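Local coordinates for protein pngf-ii (Elizabethkingia meningoseptica, PDB 4R4X) that probably removes N-linked glycans from glycoproteins by hydrolysing the bond between the sugar chain and the asparagine side chain, as a peptide:N-glycosidase of the PNGase F family, at residues N418-Y423 against P496-L501. Sequence-based numbering, arbitrary orientation.
Sequences NAQLRY and PVYINL
P496 meets R422 with its ring: CB packs on R422 CG at 3.9 Å, and CG lies over one face of the guanidinium. R422 suits this place: its chain, extended from CG to NE, is greasy along its length and charged at its end, where NE salt-bridges E334. V497 and Y423 form an antiparallel hydrogen-bonded pair, each backbone N donating to the other's O at 2.9 Å. The branched valine suits a strand; its CG2 lies 3.9 Å from Y423 CB, at the tyrosine ring's edge. Y498 shares the other face with R422: its ring suits the arginine's aliphatic part, CE1 lying 3.7 Å from R422 CG, while its hydroxyl also bonds E334, so one carboxylate ties both ends. I499, a buried branched aliphatic, returns to the face of L421 and Y423, which packs on I444. I499 O accepts from L421 N at 2.8 Å on an in-plane lone pair, and I499 N donates back to L421 O. Chi1 (-64°) sets CG1 anti to the carbonyl carbon, and an extended chi2 (171°) takes CD1 to 4.0 Å from Y423 CB. N500, exposed and suitably polar, reaches Q420 through a water accepting from Q420 NE2 and donating to N500 OD1. L501 N donates to A419 O at 2.9 Å, and A419's backbone also bonds G502; the apolar leucine packs CB on A419 CB and CD1 on L421 CB. In this antiparallel ladder of the C-terminal PNGase F region, the L421, Y423 and I499 face packs on strands 442-446 and 449-454 of a second sheet, while strands 297-303 and 527-537 flank the pair.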
loop_
_atom_site.group_PDB
_atom_site.type_symbol
_atom_site.label_atom_id
_atom_site.label_comp_id
_atom_site.label_asym_id
_atom_site.label_seq_id
_atom_site.Cartn_x
_atom_site.Cartn_y
_atom_site.Cartn_z
ATOM N N ASN A 418 -7.170 19.735 -16.744
ATOM C CA ASN A 418 -6.039 19.442 -15.850
ATOM C C ASN A 418 -5.191 18.276 -16.335
ATOM O O ASN A 418 -4.862 17.378 -15.577
ATOM C CB ASN A 418 -6.525 19.242 -14.414
ATOM C CG ASN A 418 -7.055 20.518 -13.794
ATOM O OD1 ASN A 418 -6.663 21.625 -14.180
ATOM N ND2 ASN A 418 -7.959 20.381 -12.843
ATOM N N ALA A 419 -4.811 18.303 -17.609
ATOM C CA ALA A 419 -3.973 17.261 -18.158
ATOM C C ALA A 419 -2.608 17.258 -17.467
ATOM O O ALA A 419 -2.053 18.300 -17.162
ATOM C CB ALA A 419 -3.770 17.455 -19.651
ATOM N N GLN A 420 -2.059 16.072 -17.281
ATOM C CA GLN A 420 -0.744 15.924 -16.676
ATOM C C GLN A 420 -0.004 14.813 -17.385
ATOM O O GLN A 420 -0.632 13.866 -17.882
ATOM C CB GLN A 420 -0.858 15.538 -15.205
ATOM C CG GLN A 420 -1.548 16.548 -14.312
ATOM C CD GLN A 420 -1.831 15.946 -12.957
ATOM O OE1 GLN A 420 -1.277 14.916 -12.600
ATOM N NE2 GLN A 420 -2.704 16.583 -12.204
ATOM N N LEU A 421 1.326 14.912 -17.409
ATOM C CA LEU A 421 2.145 13.798 -17.815
ATOM C C LEU A 421 2.774 13.210 -16.569
ATOM O O LEU A 421 3.545 13.885 -15.885
ATOM C CB LEU A 421 3.236 14.221 -18.799
ATOM C CG LEU A 421 4.071 13.064 -19.365
ATOM C CD1 LEU A 421 3.233 12.151 -20.240
ATOM C CD2 LEU A 421 5.265 13.570 -20.165
ATOM N N ARG A 422 2.403 11.969 -16.266
ATOM C CA ARG A 422 3.048 11.185 -15.212
ATOM C C ARG A 422 4.318 10.654 -15.821
ATOM O O ARG A 422 4.271 9.840 -16.744
ATOM C CB ARG A 422 2.148 10.037 -14.765
ATOM C CG ARG A 422 2.726 9.112 -13.688
ATOM C CD ARG A 422 1.749 7.971 -13.454
ATOM N NE ARG A 422 2.164 6.994 -12.446
ATOM C CZ ARG A 422 2.822 5.861 -12.688
ATOM N NH1 ARG A 422 3.088 5.045 -11.684
ATOM N NH2 ARG A 422 3.219 5.533 -13.907
ATOM N N TYR A 423 5.447 11.130 -15.313
ATOM C CA TYR A 423 6.729 10.960 -15.979
ATOM C C TYR A 423 7.743 10.363 -15.011
ATOM O O TYR A 423 8.024 10.945 -13.952
ATOM C CB TYR A 423 7.228 12.306 -16.485
ATOM C CG TYR A 423 8.545 12.289 -17.236
ATOM C CD1 TYR A 423 8.643 11.708 -18.495
ATOM C CD2 TYR A 423 9.680 12.905 -16.713
ATOM C CE1 TYR A 423 9.841 11.716 -19.201
ATOM C CE2 TYR A 423 10.870 12.952 -17.427
ATOM C CZ TYR A 423 10.946 12.351 -18.668
ATOM O OH TYR A 423 12.126 12.333 -19.374
ATOM N N PRO A 496 7.471 9.116 -9.558
ATOM C CA PRO A 496 7.027 9.869 -10.739
ATOM C C PRO A 496 6.968 11.344 -10.439
ATOM O O PRO A 496 6.780 11.725 -9.285
ATOM C CB PRO A 496 5.595 9.372 -10.987
ATOM C CG PRO A 496 5.486 8.087 -10.224
ATOM C CD PRO A 496 6.471 8.147 -9.100
ATOM N N VAL A 497 7.150 12.166 -11.464
ATOM C CA VAL A 497 6.771 13.545 -11.364
ATOM C C VAL A 497 5.494 13.739 -12.177
ATOM O O VAL A 497 5.239 13.012 -13.145
ATOM C CB VAL A 497 7.901 14.484 -11.810
ATOM C CG1 VAL A 497 9.169 14.215 -10.990
ATOM C CG2 VAL A 497 8.151 14.377 -13.296
ATOM N N TYR A 498 4.696 14.702 -11.755
ATOM C CA TYR A 498 3.407 14.961 -12.357
ATOM C C TYR A 498 3.467 16.319 -13.021
ATOM O O TYR A 498 3.381 17.346 -12.353
ATOM C CB TYR A 498 2.340 14.912 -11.287
ATOM C CG TYR A 498 2.236 13.518 -10.768
ATOM C CD1 TYR A 498 1.484 12.554 -11.446
ATOM C CD2 TYR A 498 2.947 13.136 -9.647
ATOM C CE1 TYR A 498 1.428 11.245 -10.986
ATOM C CE2 TYR A 498 2.908 11.824 -9.192
ATOM C CZ TYR A 498 2.135 10.900 -9.854
ATOM O OH TYR A 498 2.098 9.617 -9.382
ATOM N N ILE A 499 3.649 16.315 -14.335
ATOM C CA ILE A 499 3.948 17.548 -15.067
ATOM C C ILE A 499 2.639 18.128 -15.586
ATOM O O ILE A 499 1.942 17.502 -16.396
ATOM C CB ILE A 499 4.897 17.272 -16.240
ATOM C CG1 ILE A 499 6.235 16.773 -15.688
ATOM C CG2 ILE A 499 5.061 18.502 -17.131
ATOM C CD1 ILE A 499 7.183 16.263 -16.735
ATOM N N ASN A 500 2.313 19.314 -15.117
ATOM C CA ASN A 500 1.077 19.977 -15.542
ATOM C C ASN A 500 1.160 20.391 -17.009
ATOM O O ASN A 500 2.122 21.033 -17.417
ATOM C CB ASN A 500 0.793 21.178 -14.645
ATOM C CG ASN A 500 0.228 20.778 -13.286
ATOM O OD1 ASN A 500 -0.299 19.688 -13.118
ATOM N ND2 ASN A 500 0.335 21.672 -12.309
ATOM N N LEU A 501 0.177 19.989 -17.802
ATOM C CA LEU A 501 0.142 20.339 -19.231
ATOM C C LEU A 501 -0.944 21.365 -19.571
ATOM O O LEU A 501 -1.054 21.782 -20.740
ATOM C CB LEU A 501 -0.076 19.082 -20.061
ATOM C CG LEU A 501 0.963 17.983 -19.920
ATOM C CD1 LEU A 501 0.495 16.800 -20.746
ATOM C CD2 LEU A 501 2.338 18.470 -20.368
HETATM O O HOH W 1 -3.054 19.382 -13.099
#